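Putative sugar ABC transport system, substrate-binding protein (Bordetella parapertussis, PDB 5IX8) probably binds a sugar in the periplasm as the solute-binding component of an ABC transport system. Local coordinates at residues A138-A149 with C169-G180; R224-M233 with G244-E252. All blocks are in the same frame, centred on the assembly; numbering follows the deposited sequence.

Contact 1 of 2, residues A138-A149 with C169-G180; sequences AQGKQVIVVPGA and CGAKLTPAAFRG. With EDO (1,2-ethanediol), chain F.
Lys172 is gripped through both its backbone polar atoms by the chain at the start of strand 142-145: its N donates to Lys141 O (2.9 Å) in a nearly straight bond, 174°, and its O receives Val143 N. Thr174 N bonds to Val143 O, so the acceptors and donors step along the two chains in the staggered pattern of parallel strands. Beyond this the ladder is continued by a side chain. Thr174 OG1, set between its backbone N and carbonyl carbon (chi1 67°), accepts Val145 N at 3.0 Å and donates to Pro175 O, taking the place of a backbone carbonyl. A water carries the pairing one step further, donating to Val145 O and accepting from Ala177 N, and Arg179 N closes on Gly148 O at 3.1 Å. At the other end Gly140, within the type II turn Ala138-Lys141, donates its N-H to Gly170 O.

Apolar contacts accompany the ladder. Val143 and Leu173 lie side by side, CB to CD1 3.9 Å; Val145 CG2 packs on Leu173 CG, while its other branch, CG1, meets Ala176 CB at 3.8 Å. Pro147 CB lies over one face of the Phe178 ring in a CH-pi contact, 3.8 Å from the centroid, and Ala149 O lies at the ring edge.

The two strands and helix 154-168, which links them, form a beta-alpha-beta unit at one margin of the sheet. This helix covers Leu173 and Val145 through Phe162 and Tyr159, strand 201-205 continues the sheet beyond 142-145, helix 184-197 packs on Ile144, and Cys169 is disulfide-bonded to Cys134.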
loop_
_atom_site.group_PDB
_atom_site.type_symbol
_atom_site.label_atom_id
_atom_site.label_comp_id
_atom_site.label_asym_id
_atom_site.label_seq_id
_atom_site.Cartn_x
_atom_site.Cartn_y
_atom_site.Cartn_z
ATOM N N ALA A 138 -5.777 -24.786 5.831
ATOM C CA ALA A 138 -6.654 -24.608 4.678
ATOM C C ALA A 138 -6.527 -25.704 3.623
ATOM O O ALA A 138 -7.306 -25.705 2.665
ATOM C CB ALA A 138 -6.389 -23.249 4.022
ATOM N N GLN A 139 -5.594 -26.639 3.769
ATOM C CA GLN A 139 -5.491 -27.741 2.814
ATOM C C GLN A 139 -6.847 -28.387 2.562
ATOM O O GLN A 139 -7.554 -28.762 3.502
ATOM C CB GLN A 139 -4.521 -28.785 3.345
ATOM C CG GLN A 139 -4.451 -29.996 2.477
ATOM C CD GLN A 139 -3.383 -30.948 2.942
ATOM O OE1 GLN A 139 -3.207 -31.172 4.149
ATOM N NE2 GLN A 139 -2.641 -31.501 1.993
ATOM N N GLY A 140 -7.222 -28.497 1.288
ATOM C CA GLY A 140 -8.499 -29.062 0.926
ATOM C C GLY A 140 -9.698 -28.129 1.029
ATOM O O GLY A 140 -10.801 -28.511 0.606
ATOM N N LYS A 141 -9.530 -26.916 1.537
ATOM C CA LYS A 141 -10.672 -26.049 1.805
ATOM C C LYS A 141 -10.763 -24.947 0.762
ATOM O O LYS A 141 -9.761 -24.552 0.164
ATOM C CB LYS A 141 -10.579 -25.429 3.198
ATOM C CG LYS A 141 -10.386 -26.473 4.299
ATOM C CD LYS A 141 -10.397 -25.868 5.692
ATOM C CE LYS A 141 -10.409 -27.006 6.731
ATOM N NZ LYS A 141 -10.377 -26.518 8.133
ATOM N N GLN A 142 -11.984 -24.453 0.559
ATOM C CA GLN A 142 -12.256 -23.485 -0.494
ATOM C C GLN A 142 -12.079 -22.051 -0.020
ATOM O O GLN A 142 -12.504 -21.681 1.080
ATOM C CB GLN A 142 -13.659 -23.671 -1.056
ATOM C CG GLN A 142 -13.812 -24.981 -1.774
ATOM C CD GLN A 142 -15.200 -25.159 -2.370
ATOM O OE1 GLN A 142 -15.879 -24.183 -2.690
ATOM N NE2 GLN A 142 -15.628 -26.416 -2.520
ATOM N N VAL A 143 -11.481 -21.242 -0.890
ATOM C CA VAL A 143 -11.105 -19.865 -0.613
ATOM C C VAL A 143 -11.720 -18.981 -1.694
ATOM O O VAL A 143 -11.411 -19.144 -2.886
ATOM C CB VAL A 143 -9.572 -19.695 -0.604
ATOM C CG1 VAL A 143 -9.193 -18.225 -0.300
ATOM C CG2 VAL A 143 -8.900 -20.684 0.408
ATOM N N ILE A 144 -12.579 -18.046 -1.290
ATOM C CA ILE A 144 -13.072 -17.015 -2.203
ATOM C C ILE A 144 -11.979 -15.979 -2.404
ATOM O O ILE A 144 -11.409 -15.473 -1.419
ATOM C CB ILE A 144 -14.329 -16.350 -1.630
ATOM C CG1 ILE A 144 -15.536 -17.288 -1.730
ATOM C CG2 ILE A 144 -14.586 -15.001 -2.338
ATOM C CD1 ILE A 144 -16.672 -16.969 -0.719
ATOM N N VAL A 145 -11.720 -15.617 -3.666
ATOM C CA VAL A 145 -10.731 -14.596 -4.005
ATOM C C VAL A 145 -11.461 -13.353 -4.507
ATOM O O VAL A 145 -12.193 -13.418 -5.500
ATOM C CB VAL A 145 -9.720 -15.097 -5.048
ATOM C CG1 VAL A 145 -8.772 -13.949 -5.442
ATOM C CG2 VAL A 145 -8.921 -16.333 -4.517
ATOM N N VAL A 146 -11.281 -12.233 -3.806
ATOM C CA VAL A 146 -11.808 -10.918 -4.191
ATOM C C VAL A 146 -10.541 -10.111 -4.449
ATOM O O VAL A 146 -9.943 -9.609 -3.489
ATOM C CB VAL A 146 -12.685 -10.292 -3.089
ATOM C CG1 VAL A 146 -13.132 -8.857 -3.450
ATOM C CG2 VAL A 146 -13.920 -11.128 -2.822
ATOM N N PRO A 147 -10.057 -10.020 -5.694
ATOM C CA PRO A 147 -8.664 -9.639 -5.939
ATOM C C PRO A 147 -8.406 -8.154 -6.011
ATOM O O PRO A 147 -7.235 -7.755 -6.061
ATOM C CB PRO A 147 -8.385 -10.245 -7.320
ATOM C CG PRO A 147 -9.690 -10.144 -8.011
ATOM C CD PRO A 147 -10.679 -10.579 -6.907
ATOM N N GLY A 148 -9.439 -7.337 -6.054
ATOM C CA GLY A 148 -9.248 -5.926 -6.231
ATOM C C GLY A 148 -9.503 -5.500 -7.658
ATOM O O GLY A 148 -10.121 -6.208 -8.464
ATOM N N ALA A 149 -9.045 -4.284 -7.955
ATOM C CA ALA A 149 -9.280 -3.661 -9.248
ATOM C C ALA A 149 -8.235 -4.124 -10.257
ATOM O O ALA A 149 -7.122 -4.533 -9.893
ATOM C CB ALA A 149 -9.220 -2.152 -9.117
ATOM N N CYS A 169 -0.225 -25.593 -0.796
ATOM C CA CYS A 169 -0.663 -26.375 0.352
ATOM C C CYS A 169 -2.026 -27.027 0.128
ATOM O O CYS A 169 -2.597 -27.591 1.064
ATOM C CB CYS A 169 -0.668 -25.530 1.625
ATOM S SG CYS A 169 -1.959 -24.264 1.808
ATOM N N GLY A 170 -2.551 -26.983 -1.088
ATOM C CA GLY A 170 -3.767 -27.702 -1.398
ATOM C C GLY A 170 -5.048 -26.941 -1.167
ATOM O O GLY A 170 -6.124 -27.554 -1.175
ATOM N N ALA A 171 -4.982 -25.627 -0.980
ATOM C CA ALA A 171 -6.213 -24.866 -0.877
ATOM C C ALA A 171 -6.830 -24.708 -2.265
ATOM O O ALA A 171 -6.136 -24.729 -3.290
ATOM C CB ALA A 171 -5.947 -23.505 -0.231
ATOM N N LYS A 172 -8.155 -24.604 -2.296
ATOM C CA LYS A 172 -8.929 -24.547 -3.539
ATOM C C LYS A 172 -9.488 -23.135 -3.693
ATOM O O LYS A 172 -10.471 -22.772 -3.051
ATOM C CB LYS A 172 -10.040 -25.587 -3.526
ATOM C CG LYS A 172 -9.542 -26.998 -3.167
ATOM C CD LYS A 172 -10.680 -27.994 -3.055
ATOM C CE LYS A 172 -10.173 -29.414 -3.279
ATOM N NZ LYS A 172 -11.236 -30.446 -3.049
ATOM N N LEU A 173 -8.862 -22.345 -4.549
ATOM C CA LEU A 173 -9.243 -20.952 -4.752
ATOM C C LEU A 173 -10.269 -20.818 -5.865
ATOM O O LEU A 173 -10.223 -21.568 -6.846
ATOM C CB LEU A 173 -8.005 -20.115 -5.114
ATOM C CG LEU A 173 -7.121 -19.554 -3.992
ATOM C CD1 LEU A 173 -6.698 -20.652 -3.019
ATOM C CD2 LEU A 173 -5.877 -18.863 -4.583
ATOM N N THR A 174 -11.201 -19.866 -5.705
ATOM C CA THR A 174 -12.078 -19.476 -6.820
ATOM C C THR A 174 -11.244 -18.706 -7.834
ATOM O O THR A 174 -10.188 -18.176 -7.490
ATOM C CB THR A 174 -13.220 -18.557 -6.371
ATOM O OG1 THR A 174 -12.668 -17.298 -5.948
ATOM C CG2 THR A 174 -14.057 -19.163 -5.246
ATOM N N PRO A 175 -11.682 -18.623 -9.086
ATOM C CA PRO A 175 -11.022 -17.682 -10.007
ATOM C C PRO A 175 -11.187 -16.260 -9.508
ATOM O O PRO A 175 -11.990 -15.975 -8.623
ATOM C CB PRO A 175 -11.745 -17.886 -11.335
ATOM C CG PRO A 175 -12.950 -18.621 -11.028
ATOM C CD PRO A 175 -12.760 -19.382 -9.742
ATOM N N ALA A 176 -10.409 -15.351 -10.081
ATOM C CA ALA A 176 -10.367 -13.977 -9.593
ATOM C C ALA A 176 -10.893 -13.038 -10.670
ATOM O O ALA A 176 -10.367 -13.004 -11.786
ATOM C CB ALA A 176 -8.948 -13.594 -9.199
ATOM N N ALA A 177 -11.899 -12.249 -10.325
ATOM C CA ALA A 177 -12.470 -11.273 -11.255
ATOM C C ALA A 177 -11.978 -9.889 -10.811
ATOM O O ALA A 177 -12.374 -9.391 -9.748
ATOM C CB ALA A 177 -13.999 -11.357 -11.279
ATOM N N PHE A 178 -11.156 -9.251 -11.634
ATOM C CA PHE A 178 -10.553 -7.968 -11.286
ATOM C C PHE A 178 -11.501 -6.865 -11.750
ATOM O O PHE A 178 -11.708 -6.687 -12.956
ATOM C CB PHE A 178 -9.187 -7.807 -11.944
ATOM C CG PHE A 178 -8.091 -8.664 -11.341
ATOM C CD1 PHE A 178 -8.003 -10.024 -11.638
ATOM C CD2 PHE A 178 -7.155 -8.107 -10.464
ATOM C CE1 PHE A 178 -6.991 -10.818 -11.059
ATOM C CE2 PHE A 178 -6.138 -8.867 -9.921
ATOM C CZ PHE A 178 -6.050 -10.236 -10.202
ATOM N N ARG A 179 -12.115 -6.158 -10.800
ATOM C CA ARG A 179 -13.165 -5.206 -11.129
ATOM C C ARG A 179 -13.408 -4.326 -9.914
ATOM O O ARG A 179 -13.018 -4.671 -8.796
ATOM C CB ARG A 179 -14.469 -5.922 -11.506
ATOM C CG ARG A 179 -14.925 -6.764 -10.306
ATOM C CD ARG A 179 -16.052 -7.670 -10.599
ATOM N NE ARG A 179 -17.260 -6.878 -10.710
ATOM C CZ ARG A 179 -18.461 -7.288 -10.337
ATOM N NH1 ARG A 179 -19.482 -6.495 -10.542
ATOM N NH2 ARG A 179 -18.634 -8.485 -9.786
ATOM N N GLY A 180 -14.076 -3.207 -10.156
ATOM C CA GLY A 180 -14.407 -2.265 -9.108
ATOM C C GLY A 180 -13.263 -1.323 -8.801
ATOM O O GLY A 180 -12.301 -1.199 -9.559
HETATM C C1 EDO F . -15.597 -2.531 -13.150
HETATM O O1 EDO F . -14.320 -2.038 -12.766
HETATM C C2 EDO F . -15.579 -2.736 -14.648
HETATM O O2 EDO F . -14.806 -3.910 -14.936
HETATM O O HOH W 1 -13.390 -12.785 -7.857
#

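Contact 2 of 2, residues R224-M233 with G244-E252; sequences RPVKVLTSAM and GRLLAVASE. With SO4 (sulfate ion), chain D.
Arg245 NH1 is shared by two carbonyls of the chain leading into strand 227-231: Arg224 O at 2.9 Å, near the guanidinium plane, and Val226 O at 3.0 Å, on a lone pair. The side chain leaves its backbone pointing away from that strand, and bends at chi2 (65°) and chi3 (74°) bring the guanidinium back to the residues before it. NE and NH2 bind two oxygens of a sulfate, probably from the crystallisation liquor, which Arg220 also holds.

The shortest polar bond lies at the opposite end. Ser231 OG donates to Glu252 OE2 at 2.5 Å, approaching from above the carboxylate plane, while Glu252 OE1 forms a salt bridge with Arg158.

Between these ends the strands run parallel. Val228 uses its N toward Arg245 O and its O toward Leu247 N; Thr230 does likewise with Ala248 O and Ala250 N, and Ala232 N reaches Ala250 O at 2.7 Å. On one face Val228 CB touches Leu246 CD2, and Thr230 CG2 lies against Val249 CG2, which leaves OG1 to Thr206. Met233, a selenomethionine, bends so that its SE lies 3.6 Å from Val249 CG1.

The corner at Leu247 interrupts the bonding, and Ala248 N is buried without a partner. Side-chain hydrogen bonds of Arg245 and Glu252 thus supplement the backbone ladder at its two ends, and the arginine's carbonyl and sulfate partners are consistent with a positive charge.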
loop_
_atom_site.group_PDB
_atom_site.type_symbol
_atom_site.label_atom_id
_atom_site.label_comp_id
_atom_site.label_asym_id
_atom_site.label_seq_id
_atom_site.Cartn_x
_atom_site.Cartn_y
_atom_site.Cartn_z
ATOM N N ARG A 224 -22.140 -16.493 7.683
ATOM C CA ARG A 224 -21.124 -17.426 7.205
ATOM C C ARG A 224 -19.857 -17.264 8.033
ATOM O O ARG A 224 -19.264 -16.171 8.049
ATOM C CB ARG A 224 -20.816 -17.194 5.718
ATOM C CG ARG A 224 -21.902 -17.713 4.769
ATOM C CD ARG A 224 -21.781 -19.231 4.530
ATOM N NE ARG A 224 -20.546 -19.596 3.821
ATOM C CZ ARG A 224 -20.402 -19.515 2.499
ATOM N NH1 ARG A 224 -21.433 -19.063 1.742
ATOM N NH2 ARG A 224 -19.239 -19.874 1.934
ATOM N N PRO A 225 -19.408 -18.298 8.694
ATOM C CA PRO A 225 -18.235 -18.178 9.569
ATOM C C PRO A 225 -16.927 -18.215 8.799
ATOM O O PRO A 225 -15.986 -18.898 9.217
ATOM C CB PRO A 225 -18.368 -19.399 10.487
ATOM C CG PRO A 225 -19.022 -20.439 9.574
ATOM C CD PRO A 225 -20.015 -19.646 8.724
ATOM N N VAL A 226 -16.841 -17.500 7.701
ATOM C CA VAL A 226 -15.598 -17.495 6.937
ATOM C C VAL A 226 -14.573 -16.638 7.656
ATOM O O VAL A 226 -14.917 -15.667 8.349
ATOM C CB VAL A 226 -15.813 -17.001 5.496
ATOM C CG1 VAL A 226 -16.681 -17.994 4.712
ATOM C CG2 VAL A 226 -16.430 -15.583 5.476
ATOM N N LYS A 227 -13.301 -16.981 7.451
ATOM C CA LYS A 227 -12.180 -16.206 7.966
ATOM C C LYS A 227 -11.629 -15.372 6.829
ATOM O O LYS A 227 -11.427 -15.889 5.725
ATOM C CB LYS A 227 -11.079 -17.102 8.536
ATOM C CG LYS A 227 -11.555 -17.936 9.703
ATOM C CD LYS A 227 -10.486 -18.924 10.127
ATOM C CE LYS A 227 -10.883 -19.560 11.440
ATOM N NZ LYS A 227 -11.101 -18.459 12.442
ATOM N N VAL A 228 -11.368 -14.101 7.099
ATOM C CA VAL A 228 -10.964 -13.148 6.068
ATOM C C VAL A 228 -9.485 -12.829 6.230
ATOM O O VAL A 228 -8.986 -12.710 7.357
ATOM C CB VAL A 228 -11.835 -11.873 6.121
ATOM C CG1 VAL A 228 -11.374 -10.843 5.076
ATOM C CG2 VAL A 228 -13.299 -12.266 5.917
ATOM N N LEU A 229 -8.780 -12.765 5.102
ATOM C CA LEU A 229 -7.407 -12.296 5.015
ATOM C C LEU A 229 -7.425 -10.965 4.307
ATOM O O LEU A 229 -8.156 -10.790 3.322
ATOM C CB LEU A 229 -6.529 -13.272 4.222
ATOM C CG LEU A 229 -6.381 -14.633 4.913
ATOM C CD1 LEU A 229 -7.362 -15.625 4.373
ATOM C CD2 LEU A 229 -4.961 -15.147 4.794
ATOM N N THR A 230 -6.609 -10.036 4.786
ATOM C CA THR A 230 -6.588 -8.729 4.167
ATOM C C THR A 230 -5.252 -8.063 4.474
ATOM O O THR A 230 -4.319 -8.692 4.982
ATOM C CB THR A 230 -7.791 -7.915 4.662
ATOM O OG1 THR A 230 -7.971 -6.740 3.854
ATOM C CG2 THR A 230 -7.600 -7.516 6.106
ATOM N N SER A 231 -5.155 -6.776 4.133
ATOM C CA SER A 231 -3.905 -6.063 4.272
ATOM C C SER A 231 -4.187 -4.633 4.696
ATOM O O SER A 231 -5.222 -4.069 4.345
ATOM C CB SER A 231 -3.127 -6.115 2.950
ATOM O OG SER A 231 -1.836 -5.555 3.119
ATOM N N ALA A 232 -3.265 -4.083 5.485
ATOM C CA ALA A 232 -3.230 -2.699 5.951
ATOM C C ALA A 232 -4.172 -2.476 7.129
ATOM O O ALA A 232 -5.394 -2.432 6.966
ATOM C CB ALA A 232 -3.542 -1.713 4.822
HETATM N N MSE A 233 -3.600 -2.323 8.322
HETATM C CA MSE A 233 -4.396 -2.254 9.535
HETATM C C MSE A 233 -5.184 -0.978 9.686
HETATM O O MSE A 233 -4.696 0.099 9.358
HETATM C CB MSE A 233 -3.503 -2.389 10.766
HETATM C CG MSE A 233 -2.906 -3.813 10.906
HETATM SE SE MSE A 233 -4.211 -5.096 11.573
HETATM C CE MSE A 233 -4.502 -4.407 13.371
ATOM N N GLY A 244 -11.555 -13.665 15.876
ATOM C CA GLY A 244 -11.380 -14.725 14.909
ATOM C C GLY A 244 -11.920 -14.448 13.526
ATOM O O GLY A 244 -11.831 -15.324 12.661
ATOM N N ARG A 245 -12.482 -13.271 13.281
ATOM C CA ARG A 245 -13.088 -13.010 11.974
ATOM C C ARG A 245 -12.038 -12.704 10.904
ATOM O O ARG A 245 -12.197 -13.107 9.741
ATOM C CB ARG A 245 -14.081 -11.863 12.091
ATOM C CG ARG A 245 -14.631 -11.404 10.766
ATOM C CD ARG A 245 -15.487 -12.478 10.075
ATOM N NE ARG A 245 -16.803 -12.631 10.715
ATOM C CZ ARG A 245 -17.714 -13.530 10.348
ATOM N NH1 ARG A 245 -17.453 -14.392 9.365
ATOM N NH2 ARG A 245 -18.883 -13.580 10.975
ATOM N N LEU A 246 -10.965 -11.998 11.279
ATOM C CA LEU A 246 -9.811 -11.784 10.411
ATOM C C LEU A 246 -8.723 -12.756 10.837
ATOM O O LEU A 246 -8.279 -12.735 11.994
ATOM C CB LEU A 246 -9.281 -10.347 10.487
ATOM C CG LEU A 246 -10.158 -9.195 9.978
ATOM C CD1 LEU A 246 -9.405 -7.851 10.149
ATOM C CD2 LEU A 246 -10.620 -9.384 8.530
ATOM N N LEU A 247 -8.303 -13.611 9.907
ATOM C CA LEU A 247 -7.252 -14.581 10.207
ATOM C C LEU A 247 -5.897 -13.912 10.284
ATOM O O LEU A 247 -5.075 -14.239 11.153
ATOM C CB LEU A 247 -7.232 -15.663 9.131
ATOM C CG LEU A 247 -6.099 -16.688 9.175
ATOM C CD1 LEU A 247 -6.108 -17.481 10.480
ATOM C CD2 LEU A 247 -6.186 -17.604 7.952
ATOM N N ALA A 248 -5.654 -12.968 9.386
ATOM C CA ALA A 248 -4.364 -12.320 9.284
ATOM C C ALA A 248 -4.532 -11.044 8.494
ATOM O O ALA A 248 -5.344 -10.971 7.554
ATOM C CB ALA A 248 -3.337 -13.227 8.590
ATOM N N VAL A 249 -3.732 -10.052 8.858
ATOM C CA VAL A 249 -3.716 -8.774 8.170
ATOM C C VAL A 249 -2.271 -8.438 7.921
ATOM O O VAL A 249 -1.497 -8.280 8.874
ATOM C CB VAL A 249 -4.376 -7.645 8.990
ATOM C CG1 VAL A 249 -4.271 -6.323 8.212
ATOM C CG2 VAL A 249 -5.843 -7.989 9.327
ATOM N N ALA A 250 -1.911 -8.271 6.673
ATOM C CA ALA A 250 -0.542 -7.846 6.408
ATOM C C ALA A 250 -0.368 -6.393 6.859
ATOM O O ALA A 250 -1.225 -5.551 6.589
ATOM C CB ALA A 250 -0.223 -8.026 4.928
ATOM N N SER A 251 0.715 -6.107 7.591
ATOM C CA SER A 251 1.017 -4.723 7.976
ATOM C C SER A 251 1.525 -3.960 6.755
ATOM O O SER A 251 2.401 -4.446 6.047
ATOM C CB SER A 251 2.081 -4.706 9.099
ATOM O OG SER A 251 2.640 -3.406 9.328
ATOM N N GLU A 252 0.966 -2.780 6.485
ATOM C CA GLU A 252 1.510 -1.888 5.462
ATOM C C GLU A 252 1.947 -0.602 6.146
ATOM O O GLU A 252 1.104 0.254 6.469
ATOM C CB GLU A 252 0.484 -1.619 4.372
ATOM C CG GLU A 252 0.218 -2.894 3.568
ATOM C CD GLU A 252 -0.631 -2.652 2.329
ATOM O OE1 GLU A 252 -0.186 -1.917 1.416
ATOM O OE2 GLU A 252 -1.761 -3.186 2.267
HETATM S S SO4 D . -18.174 -11.439 13.930
HETATM O O1 SO4 D . -17.073 -11.811 14.801
HETATM O O2 SO4 D . -17.644 -10.830 12.705
HETATM O O3 SO4 D . -18.948 -12.630 13.588
HETATM O O4 SO4 D . -19.011 -10.491 14.653
HETATM O O HOH W 2 -0.821 -1.734 8.436
#

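In the fold
Both contacts are parallel strand pairs closed by a helical crossover in the same sheet, with strand 201-205 lying between them. Contact 1 pairs 142-145 with the outermost strand 172-173 and is partly buried; contact 2 joins 227-231 to 246-250 and is largely buried. Their centres are 14 Å apart and their nearest atoms about 5 Å, without touching. The chemistry differs accordingly: at the margin, a threonine hydroxyl and a water extend a short ladder, whereas the more central pair carries backbone bonds on both sides of a break at Leu247 and polar side-chain grips at its ends. Helix 122-135 packs on contact 2 and, through Cys134, is tied by the disulfide to Cys169 of contact 1.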